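Local coordinates for cryptochrome DASH, chloroplastic/mitochondrial (Arabidopsis thaliana, PDB 2J4D), which repairs cyclobutane pyrimidine dimers in single-stranded DNA, carries FAD and a folate antenna, and may also serve as a photoreceptor, at residues D104-L109 and L116-G121; T176-D181 and K199-K204; E261-W264 and L268-V271; E24-P29 and P299-E304. All coordinates share one frame; numbering follows the deposited sequence.

Interaction 1: residues D104-L109 and L116-G121; sequences DLRKNL and LLIRSG
R106 and L116 mark the closest approach of two backbones, their CA atoms 5.1 Å apart, where the last turns of helix 92-111 lie against the entry to strand 117-120. A connection of only five residues, L116 the last of them, leads from the helix into the strand, as in the helix-to-strand half of a beta-alpha-beta crossover. L116 is the hub. Its CD2 meets CD2 of L105 at 3.9 Å, the two side chains crossing at about a right angle, while its CB takes CD1 of L109 at 3.8 Å. R106 works on the polar side of the same residue. With CG anti to the backbone N (chi1 164°) and a bend at chi3, its chain carries the guanidinium past the backbone of L116, and NH2 donates to L116 O at 2.7 Å, nearly in line with the C=O bond and in the guanidinium plane. NE adds a weak bond of 3.4 Å to that same L116 O. One face of the guanidinium is covered near its rim by CD1 of I118. NH2 also donates to G227 O, in a loop alongside. Strand 117-120 is an outermost strand of the five-stranded parallel sheet and pairs with strand 67-74; L105, L109 and L116 all reach F46 of strand 41-46, so the helix packs across the sheet.

Interaction 2: residues T176-D181 and K199-K204; sequences TMYHKD and KSVEAK
A chi1 of -76° sets the ring of Y178 anti to its carbonyl carbon and sends it toward helix 194-204. On V201, chi1 of -62° leaves CG2 between the backbone N and the carbonyl carbon, pointing at the ring. The result is a CH-pi contact: V201 CB stands 4.1 Å from the centroid of the Y178 ring and only 5° off its normal, while CG2 reaches CE1 of Y178 at 4.0 Å. V201 O lies 3.8 Å from CE2 of Y178, approaching from the side of that covered face. The hydroxyl passes the aliphatic part of E202, and a water in the ring plane joins the two residues, 2.8 Å from Y178 OH and donating to E202 OE2 at 3.1 Å. The carboxylate is also held by a salt bridge to R198 and a hydrogen bond with Y320. A leucine in place of Y178 would probably leave the water without its phenolic partner and V201 without a flat face to rest on. The loop after strand 168-172 is thus joined to the helix by dispersion over an aromatic face, with the hydrogen bonding at the rim, where one water bridges the phenol oxygen and an ion-paired glutamate.

Interaction 3: residues E261-W264 and L268-V271; sequences EYFW and LLKV
Y262 O accepts the N-H of L268 as helix 252-265 gives way to the loop before helix 272-275, with a wider pi-type turn in the last residues of the helix. This bond is the polar element of the contact: 3.0 Å from L268 N to Y262 O, with the donor almost straight out from the carbonyl. The N of L269, next along the chain, is buried here with no partner in the model. The apolar contacts are led by two CH-pi contacts, one leucine to each ring. L268 lays its CB over a face of Y262, displaced toward the rim, with CE1 of Y262 at 3.5 Å from that CB; the two side chains cross at about a right angle. L269 sits more centrally on F263: its CG, anti to the backbone N (chi1 -179°), carries the methyls to that ring. Beyond the pair, F263 meets F288 and Y262 lies beside Y272, residues that probably bind FAD, as in related proteins, which is consistent with the turn lying behind the flavin pocket. The methyl CD2 of L269 stands 3.8 Å from the centroid of the F263 ring, 6° off its normal.

Interaction 4: residues E24-P29 and P299-E304; sequences ERYALP and PRFIYE
The rings of Y26 and F301 meet as an offset edge-to-face pair, with the edge of F301 turned toward the face of Y26, planes 79° apart and centroids 5.4 Å from each other. CE1 of F301 comes within 3.5 Å of CE2 of Y26. CG of R25, the preceding residue, covers a Y26 face near the rim, and at the ring's edge, in its plane, lies OE2 of E304, 3.8 Å from CE1 of Y26. The E304 carboxylate stands almost perpendicular to the ring, and the two side chains run past each other in opposite directions. F301 reaches this position with CG anti to the backbone N (chi1 161°). The phenol oxygen goes on past CB of E304 to a hydrogen bond with E305 OE2, while E304 itself is held by S210 and by a salt bridge to R212. An alanine in place of Y26 would probably strip the F301 edge of its aromatic partner and leave E305 without the phenolic hydroxyl. Helix 12-26 therefore joins helix 299-312 through an edge-to-face aromatic pair, and E304 OE2 may be weakly attracted by the C-H rim of Y26, though its charge is shared with R212.

All four contacts are largely buried: among the touching residues only R106, E202, E304 and L268 are partly exposed, three of them polar. Interaction 1 belongs to the alpha/beta part, where a helix packs on a parallel sheet and an arginine grips a backbone carbonyl. Interactions 3 and 4 gather round helices 252-265 and 299-312 and touch through F263 and I302; the former, closest to FAD, is almost wholly apolar apart from one backbone bond, whereas the latter ties in the N-terminal helix with aromatic and carboxylate groups. Interaction 2 touches interaction 4 as well, M177 packing on P299. Its water-linked rim contrasts with the direct arginine bond of interaction 1.

Interaction 1: residues D104-L109 and L116-G121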
loop_
_atom_site.group_PDB
_atom_site.type_symbol
_atom_site.label_atom_id
_atom_site.label_comp_id
_atom_site.label_asym_id
_atom_site.label_seq_id
_atom_site.Cartn_x
_atom_site.Cartn_y
_atom_site.Cartn_z
ATOM N N ASP A 104 -8.161 0.196 14.878
ATOM C CA ASP A 104 -9.313 0.797 14.215
ATOM C C ASP A 104 -10.287 -0.235 13.638
ATOM O O ASP A 104 -11.509 -0.045 13.699
ATOM C CB ASP A 104 -8.831 1.746 13.110
ATOM C CG ASP A 104 -9.961 2.551 12.486
ATOM O OD1 ASP A 104 -10.588 3.360 13.205
ATOM O OD2 ASP A 104 -10.219 2.374 11.275
ATOM N N LEU A 105 -9.757 -1.319 13.075
ATOM C CA LEU A 105 -10.619 -2.357 12.512
ATOM C C LEU A 105 -11.463 -2.984 13.623
ATOM O O LEU A 105 -12.665 -3.179 13.462
ATOM C CB LEU A 105 -9.785 -3.445 11.815
ATOM C CG LEU A 105 -10.566 -4.653 11.269
ATOM C CD1 LEU A 105 -11.658 -4.200 10.292
ATOM C CD2 LEU A 105 -9.590 -5.599 10.561
ATOM N N ARG A 106 -10.836 -3.313 14.744
ATOM C CA ARG A 106 -11.592 -3.888 15.852
ATOM C C ARG A 106 -12.702 -2.911 16.252
ATOM O O ARG A 106 -13.845 -3.300 16.446
ATOM C CB ARG A 106 -10.671 -4.157 17.047
ATOM C CG ARG A 106 -11.407 -4.384 18.371
ATOM C CD ARG A 106 -10.448 -4.843 19.464
ATOM N NE ARG A 106 -10.153 -6.269 19.344
ATOM C CZ ARG A 106 -9.168 -6.898 19.982
ATOM N NH1 ARG A 106 -8.355 -6.233 20.797
ATOM N NH2 ARG A 106 -9.008 -8.205 19.817
ATOM N N LYS A 107 -12.358 -1.636 16.368
ATOM C CA LYS A 107 -13.337 -0.626 16.744
ATOM C C LYS A 107 -14.511 -0.574 15.768
ATOM O O LYS A 107 -15.673 -0.555 16.179
ATOM C CB LYS A 107 -12.658 0.741 16.823
ATOM C CG LYS A 107 -13.604 1.916 16.981
ATOM C CD LYS A 107 -12.818 3.210 17.135
ATOM C CE LYS A 107 -13.453 4.355 16.352
ATOM N NZ LYS A 107 -12.691 5.628 16.522
ATOM N N ASN A 108 -14.218 -0.553 14.473
ATOM C CA ASN A 108 -15.280 -0.483 13.476
ATOM C C ASN A 108 -16.102 -1.765 13.383
ATOM O O ASN A 108 -17.293 -1.723 13.065
ATOM C CB ASN A 108 -14.700 -0.108 12.111
ATOM C CG ASN A 108 -14.215 1.326 12.076
ATOM O OD1 ASN A 108 -14.876 2.212 12.620
ATOM N ND2 ASN A 108 -13.074 1.569 11.438
ATOM N N LEU A 109 -15.475 -2.906 13.658
ATOM C CA LEU A 109 -16.214 -4.163 13.631
ATOM C C LEU A 109 -17.167 -4.160 14.828
ATOM O O LEU A 109 -18.333 -4.557 14.717
ATOM C CB LEU A 109 -15.253 -5.356 13.711
ATOM C CG LEU A 109 -14.508 -5.646 12.403
ATOM C CD1 LEU A 109 -13.440 -6.704 12.641
ATOM C CD2 LEU A 109 -15.500 -6.115 11.350
ATOM N N LEU A 116 -12.825 -8.366 16.577
ATOM C CA LEU A 116 -11.710 -8.941 15.837
ATOM C C LEU A 116 -10.863 -9.793 16.765
ATOM O O LEU A 116 -10.334 -9.304 17.758
ATOM C CB LEU A 116 -10.843 -7.831 15.232
ATOM C CG LEU A 116 -9.601 -8.252 14.437
ATOM C CD1 LEU A 116 -10.010 -8.966 13.147
ATOM C CD2 LEU A 116 -8.787 -7.005 14.113
ATOM N N LEU A 117 -10.757 -11.074 16.448
ATOM C CA LEU A 117 -9.941 -11.972 17.237
ATOM C C LEU A 117 -8.510 -11.780 16.742
ATOM O O LEU A 117 -8.230 -11.943 15.551
ATOM C CB LEU A 117 -10.378 -13.423 17.022
ATOM C CG LEU A 117 -9.503 -14.467 17.728
ATOM C CD1 LEU A 117 -9.678 -14.338 19.230
ATOM C CD2 LEU A 117 -9.890 -15.863 17.271
ATOM N N ILE A 118 -7.605 -11.419 17.641
ATOM C CA ILE A 118 -6.223 -11.218 17.244
ATOM C C ILE A 118 -5.336 -12.286 17.876
ATOM O O ILE A 118 -5.360 -12.480 19.091
ATOM C CB ILE A 118 -5.718 -9.818 17.665
ATOM C CG1 ILE A 118 -6.573 -8.734 16.990
ATOM C CG2 ILE A 118 -4.254 -9.649 17.271
ATOM C CD1 ILE A 118 -6.117 -7.317 17.293
ATOM N N ARG A 119 -4.568 -12.983 17.045
ATOM C CA ARG A 119 -3.665 -14.024 17.517
ATOM C C ARG A 119 -2.317 -13.845 16.847
ATOM O O ARG A 119 -2.241 -13.388 15.703
ATOM C CB ARG A 119 -4.209 -15.410 17.164
ATOM C CG ARG A 119 -5.436 -15.834 17.955
ATOM C CD ARG A 119 -5.062 -16.228 19.374
ATOM N NE ARG A 119 -6.225 -16.639 20.155
ATOM C CZ ARG A 119 -7.055 -15.801 20.772
ATOM N NH1 ARG A 119 -6.860 -14.488 20.706
ATOM N NH2 ARG A 119 -8.077 -16.279 21.467
ATOM N N SER A 120 -1.251 -14.189 17.558
ATOM C CA SER A 120 0.092 -14.097 16.994
ATOM C C SER A 120 0.493 -15.505 16.584
ATOM O O SER A 120 0.463 -16.419 17.400
ATOM C CB SER A 120 1.087 -13.554 18.026
ATOM O OG SER A 120 0.910 -12.163 18.216
ATOM N N GLY A 121 0.857 -15.683 15.318
ATOM C CA GLY A 121 1.247 -17.002 14.849
ATOM C C GLY A 121 0.947 -17.190 13.373
ATOM O O GLY A 121 0.420 -16.286 12.726
#

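Interaction 2: residues T176-D181 and K199-K204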
loop_
_atom_site.group_PDB
_atom_site.type_symbol
_atom_site.label_atom_id
_atom_site.label_comp_id
_atom_site.label_asym_id
_atom_site.label_seq_id
_atom_site.Cartn_x
_atom_site.Cartn_y
_atom_site.Cartn_z
ATOM N N THR A 176 -8.525 -4.561 -6.566
ATOM C CA THR A 176 -8.419 -3.735 -7.784
ATOM C C THR A 176 -9.642 -2.898 -8.154
ATOM O O THR A 176 -10.756 -3.215 -7.753
ATOM C CB THR A 176 -8.052 -4.605 -8.992
ATOM O OG1 THR A 176 -9.053 -5.615 -9.168
ATOM C CG2 THR A 176 -6.689 -5.260 -8.784
ATOM N N MET A 177 -9.431 -1.831 -8.931
ATOM C CA MET A 177 -10.539 -0.966 -9.328
ATOM C C MET A 177 -11.344 -1.679 -10.397
ATOM O O MET A 177 -12.569 -1.664 -10.369
ATOM C CB MET A 177 -10.046 0.381 -9.852
ATOM C CG MET A 177 -11.165 1.410 -9.986
ATOM S SD MET A 177 -10.528 3.088 -10.054
ATOM C CE MET A 177 -9.654 3.059 -11.634
ATOM N N TYR A 178 -10.641 -2.282 -11.349
ATOM C CA TYR A 178 -11.283 -3.080 -12.377
ATOM C C TYR A 178 -11.148 -4.518 -11.875
ATOM O O TYR A 178 -10.056 -4.953 -11.517
ATOM C CB TYR A 178 -10.573 -2.933 -13.726
ATOM C CG TYR A 178 -10.886 -1.634 -14.417
ATOM C CD1 TYR A 178 -10.053 -0.527 -14.273
ATOM C CD2 TYR A 178 -12.040 -1.498 -15.191
ATOM C CE1 TYR A 178 -10.363 0.688 -14.884
ATOM C CE2 TYR A 178 -12.360 -0.284 -15.807
ATOM C CZ TYR A 178 -11.516 0.802 -15.647
ATOM O OH TYR A 178 -11.824 1.998 -16.248
ATOM N N HIS A 179 -12.254 -5.248 -11.851
ATOM C CA HIS A 179 -12.254 -6.628 -11.371
ATOM C C HIS A 179 -11.579 -7.588 -12.348
ATOM O O HIS A 179 -11.764 -7.485 -13.558
ATOM C CB HIS A 179 -13.700 -7.075 -11.108
ATOM C CG HIS A 179 -13.812 -8.287 -10.236
ATOM N ND1 HIS A 179 -13.431 -9.543 -10.653
ATOM C CD2 HIS A 179 -14.270 -8.433 -8.970
ATOM C CE1 HIS A 179 -13.650 -10.413 -9.682
ATOM N NE2 HIS A 179 -14.160 -9.765 -8.650
ATOM N N LYS A 180 -10.807 -8.534 -11.820
ATOM C CA LYS A 180 -10.105 -9.495 -12.665
ATOM C C LYS A 180 -11.044 -10.249 -13.618
ATOM O O LYS A 180 -10.708 -10.469 -14.783
ATOM C CB LYS A 180 -9.342 -10.499 -11.791
ATOM C CG LYS A 180 -8.399 -11.421 -12.567
ATOM C CD LYS A 180 -7.514 -12.228 -11.613
ATOM C CE LYS A 180 -8.076 -13.608 -11.332
ATOM N NZ LYS A 180 -7.914 -14.518 -12.504
ATOM N N ASP A 181 -12.219 -10.633 -13.125
ATOM C CA ASP A 181 -13.184 -11.377 -13.930
ATOM C C ASP A 181 -13.826 -10.566 -15.055
ATOM O O ASP A 181 -14.391 -11.147 -15.989
ATOM C CB ASP A 181 -14.302 -11.937 -13.046
ATOM C CG ASP A 181 -13.801 -12.953 -12.047
ATOM O OD1 ASP A 181 -12.707 -13.500 -12.262
ATOM O OD2 ASP A 181 -14.509 -13.209 -11.054
ATOM N N LYS A 199 -6.054 1.587 -22.265
ATOM C CA LYS A 199 -7.018 1.850 -23.327
ATOM C C LYS A 199 -8.056 0.741 -23.409
ATOM O O LYS A 199 -9.237 1.010 -23.629
ATOM C CB LYS A 199 -6.317 1.998 -24.682
ATOM C CG LYS A 199 -5.436 3.228 -24.795
ATOM C CD LYS A 199 -5.002 3.457 -26.238
ATOM C CE LYS A 199 -3.974 4.579 -26.343
ATOM N NZ LYS A 199 -4.457 5.870 -25.775
ATOM N N SER A 200 -7.617 -0.501 -23.210
ATOM C CA SER A 200 -8.523 -1.644 -23.282
ATOM C C SER A 200 -9.561 -1.703 -22.175
ATOM O O SER A 200 -10.747 -1.883 -22.449
ATOM C CB SER A 200 -7.740 -2.959 -23.292
ATOM O OG SER A 200 -6.884 -3.008 -24.412
ATOM N N VAL A 201 -9.134 -1.570 -20.923
ATOM C CA VAL A 201 -10.109 -1.629 -19.845
ATOM C C VAL A 201 -11.053 -0.436 -19.889
ATOM O O VAL A 201 -12.246 -0.586 -19.633
ATOM C CB VAL A 201 -9.439 -1.723 -18.447
ATOM C CG1 VAL A 201 -8.624 -3.010 -18.363
ATOM C CG2 VAL A 201 -8.556 -0.509 -18.190
ATOM N N GLU A 202 -10.536 0.741 -20.234
ATOM C CA GLU A 202 -11.380 1.934 -20.293
ATOM C C GLU A 202 -12.388 1.853 -21.426
ATOM O O GLU A 202 -13.473 2.422 -21.350
ATOM C CB GLU A 202 -10.528 3.198 -20.449
ATOM C CG GLU A 202 -9.692 3.514 -19.219
ATOM C CD GLU A 202 -9.126 4.919 -19.229
ATOM O OE1 GLU A 202 -8.350 5.250 -20.147
ATOM O OE2 GLU A 202 -9.461 5.692 -18.309
ATOM N N ALA A 203 -12.037 1.131 -22.480
ATOM C CA ALA A 203 -12.942 1.005 -23.608
ATOM C C ALA A 203 -13.902 -0.174 -23.483
ATOM O O ALA A 203 -15.041 -0.108 -23.956
ATOM C CB ALA A 203 -12.145 0.883 -24.899
ATOM N N LYS A 204 -13.466 -1.243 -22.824
ATOM C CA LYS A 204 -14.315 -2.421 -22.732
ATOM C C LYS A 204 -14.809 -2.845 -21.356
ATOM O O LYS A 204 -15.534 -3.836 -21.242
ATOM C CB LYS A 204 -13.594 -3.602 -23.378
ATOM C CG LYS A 204 -13.029 -3.298 -24.751
ATOM C CD LYS A 204 -12.388 -4.538 -25.333
ATOM C CE LYS A 204 -11.467 -4.210 -26.489
ATOM N NZ LYS A 204 -10.818 -5.453 -26.999
HETATM O O HOH W 1 -11.237 4.707 -15.955
#

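Interaction 3: residues E261-W264 and L268-V271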
loop_
_atom_site.group_PDB
_atom_site.type_symbol
_atom_site.label_atom_id
_atom_site.label_comp_id
_atom_site.label_asym_id
_atom_site.label_seq_id
_atom_site.Cartn_x
_atom_site.Cartn_y
_atom_site.Cartn_z
ATOM N N GLU A 261 -10.765 14.718 3.314
ATOM C CA GLU A 261 -9.891 15.880 3.429
ATOM C C GLU A 261 -9.336 16.403 2.103
ATOM O O GLU A 261 -9.404 17.602 1.812
ATOM C CB GLU A 261 -8.736 15.551 4.373
ATOM C CG GLU A 261 -7.766 16.691 4.590
ATOM C CD GLU A 261 -6.664 16.319 5.556
ATOM O OE1 GLU A 261 -5.714 15.614 5.147
ATOM O OE2 GLU A 261 -6.763 16.714 6.735
ATOM N N TYR A 262 -8.792 15.497 1.300
ATOM C CA TYR A 262 -8.195 15.863 0.024
ATOM C C TYR A 262 -9.229 16.264 -1.023
ATOM O O TYR A 262 -9.080 17.282 -1.700
ATOM C CB TYR A 262 -7.351 14.700 -0.509
ATOM C CG TYR A 262 -6.516 15.077 -1.710
ATOM C CD1 TYR A 262 -5.427 15.937 -1.579
ATOM C CD2 TYR A 262 -6.846 14.617 -2.985
ATOM C CE1 TYR A 262 -4.687 16.339 -2.695
ATOM C CE2 TYR A 262 -6.113 15.014 -4.107
ATOM C CZ TYR A 262 -5.038 15.878 -3.950
ATOM O OH TYR A 262 -4.333 16.297 -5.053
ATOM N N PHE A 263 -10.279 15.463 -1.153
ATOM C CA PHE A 263 -11.328 15.729 -2.125
ATOM C C PHE A 263 -12.246 16.889 -1.770
ATOM O O PHE A 263 -12.389 17.848 -2.531
ATOM C CB PHE A 263 -12.234 14.498 -2.303
ATOM C CG PHE A 263 -11.647 13.405 -3.149
ATOM C CD1 PHE A 263 -10.299 13.410 -3.496
ATOM C CD2 PHE A 263 -12.444 12.350 -3.572
ATOM C CE1 PHE A 263 -9.751 12.375 -4.256
ATOM C CE2 PHE A 263 -11.908 11.304 -4.334
ATOM C CZ PHE A 263 -10.560 11.318 -4.675
ATOM N N TRP A 264 -12.866 16.783 -0.602
ATOM C CA TRP A 264 -13.869 17.743 -0.191
ATOM C C TRP A 264 -13.481 18.942 0.656
ATOM O O TRP A 264 -13.683 20.081 0.236
ATOM C CB TRP A 264 -15.011 16.974 0.473
ATOM C CG TRP A 264 -15.528 15.844 -0.397
ATOM C CD1 TRP A 264 -15.182 14.515 -0.325
ATOM C CD2 TRP A 264 -16.435 15.961 -1.501
ATOM N NE1 TRP A 264 -15.820 13.805 -1.320
ATOM C CE2 TRP A 264 -16.594 14.668 -2.056
ATOM C CE3 TRP A 264 -17.129 17.039 -2.079
ATOM C CZ2 TRP A 264 -17.423 14.420 -3.161
ATOM C CZ3 TRP A 264 -17.957 16.791 -3.183
ATOM C CH2 TRP A 264 -18.094 15.492 -3.709
ATOM N N LEU A 268 -8.887 19.788 -3.257
ATOM C CA LEU A 268 -7.656 19.725 -4.033
ATOM C C LEU A 268 -7.702 18.781 -5.228
ATOM O O LEU A 268 -6.814 18.813 -6.078
ATOM C CB LEU A 268 -6.492 19.323 -3.128
ATOM C CG LEU A 268 -6.124 20.373 -2.082
ATOM C CD1 LEU A 268 -5.067 19.829 -1.143
ATOM C CD2 LEU A 268 -5.621 21.628 -2.792
ATOM N N LEU A 269 -8.730 17.946 -5.302
ATOM C CA LEU A 269 -8.818 16.994 -6.403
ATOM C C LEU A 269 -8.800 17.659 -7.768
ATOM O O LEU A 269 -8.199 17.134 -8.706
ATOM C CB LEU A 269 -10.075 16.125 -6.272
ATOM C CG LEU A 269 -10.259 15.073 -7.376
ATOM C CD1 LEU A 269 -9.027 14.177 -7.441
ATOM C CD2 LEU A 269 -11.526 14.256 -7.118
ATOM N N LYS A 270 -9.435 18.821 -7.879
ATOM C CA LYS A 270 -9.488 19.517 -9.162
ATOM C C LYS A 270 -8.160 20.063 -9.681
ATOM O O LYS A 270 -8.106 20.577 -10.802
ATOM C CB LYS A 270 -10.517 20.648 -9.109
ATOM C CG LYS A 270 -10.229 21.706 -8.064
ATOM C CD LYS A 270 -11.253 22.821 -8.152
ATOM C CE LYS A 270 -11.227 23.699 -6.914
ATOM N NZ LYS A 270 -9.880 24.255 -6.655
ATOM N N VAL A 271 -7.093 19.970 -8.888
ATOM C CA VAL A 271 -5.778 20.450 -9.338
ATOM C C VAL A 271 -4.711 19.377 -9.163
ATOM O O VAL A 271 -3.517 19.621 -9.379
ATOM C CB VAL A 271 -5.315 21.722 -8.578
ATOM C CG1 VAL A 271 -6.333 22.824 -8.760
ATOM C CG2 VAL A 271 -5.095 21.415 -7.101
#

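Interaction 4: residues E24-P29 and P299-E304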
loop_
_atom_site.group_PDB
_atom_site.type_symbol
_atom_site.label_atom_id
_atom_site.label_comp_id
_atom_site.label_asym_id
_atom_site.label_seq_id
_atom_site.Cartn_x
_atom_site.Cartn_y
_atom_site.Cartn_z
ATOM N N GLU A 24 -22.371 5.676 6.745
ATOM C CA GLU A 24 -23.791 5.934 6.569
ATOM C C GLU A 24 -24.126 6.031 5.082
ATOM O O GLU A 24 -25.066 5.400 4.601
ATOM C CB GLU A 24 -24.133 7.247 7.271
ATOM C CG GLU A 24 -25.519 7.335 7.844
ATOM C CD GLU A 24 -25.631 8.469 8.850
ATOM O OE1 GLU A 24 -25.501 9.646 8.439
ATOM O OE2 GLU A 24 -25.832 8.181 10.052
ATOM N N ARG A 25 -23.338 6.812 4.350
ATOM C CA ARG A 25 -23.577 6.994 2.926
ATOM C C ARG A 25 -23.570 5.704 2.114
ATOM O O ARG A 25 -24.329 5.568 1.160
ATOM C CB ARG A 25 -22.553 7.967 2.325
ATOM C CG ARG A 25 -22.756 8.201 0.823
ATOM C CD ARG A 25 -21.719 9.140 0.218
ATOM N NE ARG A 25 -21.783 10.471 0.814
ATOM C CZ ARG A 25 -20.893 10.944 1.679
ATOM N NH1 ARG A 25 -19.859 10.195 2.044
ATOM N NH2 ARG A 25 -21.046 12.161 2.186
ATOM N N TYR A 26 -22.725 4.749 2.490
ATOM C CA TYR A 26 -22.636 3.500 1.740
ATOM C C TYR A 26 -23.293 2.285 2.396
ATOM O O TYR A 26 -23.150 1.167 1.912
ATOM C CB TYR A 26 -21.163 3.198 1.450
ATOM C CG TYR A 26 -20.532 4.211 0.517
ATOM C CD1 TYR A 26 -20.678 4.102 -0.866
ATOM C CD2 TYR A 26 -19.853 5.318 1.019
ATOM C CE1 TYR A 26 -20.165 5.082 -1.729
ATOM C CE2 TYR A 26 -19.341 6.298 0.174
ATOM C CZ TYR A 26 -19.502 6.177 -1.199
ATOM O OH TYR A 26 -19.014 7.164 -2.032
ATOM N N ALA A 27 -24.025 2.507 3.481
ATOM C CA ALA A 27 -24.684 1.412 4.196
ATOM C C ALA A 27 -25.717 0.662 3.354
ATOM O O ALA A 27 -26.391 1.254 2.509
ATOM C CB ALA A 27 -25.344 1.954 5.460
ATOM N N LEU A 28 -25.831 -0.646 3.585
ATOM C CA LEU A 28 -26.797 -1.470 2.862
ATOM C C LEU A 28 -28.173 -1.065 3.389
ATOM O O LEU A 28 -28.456 -1.220 4.573
ATOM C CB LEU A 28 -26.561 -2.958 3.153
ATOM C CG LEU A 28 -26.662 -3.998 2.026
ATOM C CD1 LEU A 28 -27.100 -5.331 2.627
ATOM C CD2 LEU A 28 -27.648 -3.573 0.965
ATOM N N PRO A 29 -29.048 -0.550 2.509
ATOM C CA PRO A 29 -30.403 -0.108 2.866
ATOM C C PRO A 29 -31.175 -1.113 3.712
ATOM O O PRO A 29 -31.799 -0.755 4.715
ATOM C CB PRO A 29 -31.062 0.122 1.507
ATOM C CG PRO A 29 -29.906 0.515 0.639
ATOM C CD PRO A 29 -28.851 -0.480 1.052
ATOM N N PRO A 299 -10.347 1.118 -4.016
ATOM C CA PRO A 299 -10.502 1.923 -5.225
ATOM C C PRO A 299 -11.937 2.071 -5.713
ATOM O O PRO A 299 -12.267 3.075 -6.340
ATOM C CB PRO A 299 -9.584 1.223 -6.237
ATOM C CG PRO A 299 -9.512 -0.175 -5.746
ATOM C CD PRO A 299 -9.452 -0.028 -4.251
ATOM N N ARG A 300 -12.799 1.093 -5.434
ATOM C CA ARG A 300 -14.181 1.231 -5.874
ATOM C C ARG A 300 -14.820 2.353 -5.084
ATOM O O ARG A 300 -15.613 3.123 -5.623
ATOM C CB ARG A 300 -14.960 -0.079 -5.710
ATOM C CG ARG A 300 -14.490 -1.139 -6.687
ATOM C CD ARG A 300 -15.377 -2.366 -6.693
ATOM N NE ARG A 300 -15.497 -2.962 -5.368
ATOM C CZ ARG A 300 -15.679 -4.261 -5.156
ATOM N NH1 ARG A 300 -15.760 -5.094 -6.186
ATOM N NH2 ARG A 300 -15.773 -4.730 -3.917
ATOM N N PHE A 301 -14.464 2.451 -3.807
ATOM C CA PHE A 301 -14.967 3.527 -2.954
ATOM C C PHE A 301 -14.435 4.869 -3.474
ATOM O O PHE A 301 -15.192 5.828 -3.660
ATOM C CB PHE A 301 -14.503 3.302 -1.510
ATOM C CG PHE A 301 -14.567 4.531 -0.649
ATOM C CD1 PHE A 301 -15.789 5.121 -0.335
ATOM C CD2 PHE A 301 -13.401 5.110 -0.156
ATOM C CE1 PHE A 301 -15.846 6.266 0.454
ATOM C CE2 PHE A 301 -13.449 6.259 0.636
ATOM C CZ PHE A 301 -14.674 6.838 0.942
ATOM N N ILE A 302 -13.130 4.932 -3.717
ATOM C CA ILE A 302 -12.521 6.166 -4.213
ATOM C C ILE A 302 -13.182 6.616 -5.516
ATOM O O ILE A 302 -13.464 7.803 -5.700
ATOM C CB ILE A 302 -10.995 5.997 -4.439
ATOM C CG1 ILE A 302 -10.296 5.758 -3.095
ATOM C CG2 ILE A 302 -10.411 7.265 -5.106
ATOM C CD1 ILE A 302 -8.859 5.256 -3.215
ATOM N N TYR A 303 -13.440 5.667 -6.410
ATOM C CA TYR A 303 -14.077 5.978 -7.689
ATOM C C TYR A 303 -15.456 6.611 -7.493
ATOM O O TYR A 303 -15.806 7.591 -8.156
ATOM C CB TYR A 303 -14.209 4.711 -8.539
ATOM C CG TYR A 303 -14.947 4.934 -9.839
ATOM C CD1 TYR A 303 -14.439 5.791 -10.814
ATOM C CD2 TYR A 303 -16.163 4.297 -10.091
ATOM C CE1 TYR A 303 -15.130 6.013 -12.017
ATOM C CE2 TYR A 303 -16.858 4.512 -11.288
ATOM C CZ TYR A 303 -16.335 5.370 -12.239
ATOM O OH TYR A 303 -17.025 5.602 -13.404
ATOM N N GLU A 304 -16.244 6.059 -6.582
ATOM C CA GLU A 304 -17.563 6.615 -6.340
ATOM C C GLU A 304 -17.473 8.017 -5.756
ATOM O O GLU A 304 -18.325 8.855 -6.036
ATOM C CB GLU A 304 -18.374 5.695 -5.427
ATOM C CG GLU A 304 -18.856 4.449 -6.155
ATOM C CD GLU A 304 -19.960 3.713 -5.419
ATOM O OE1 GLU A 304 -19.718 2.580 -4.966
ATOM O OE2 GLU A 304 -21.072 4.274 -5.296
#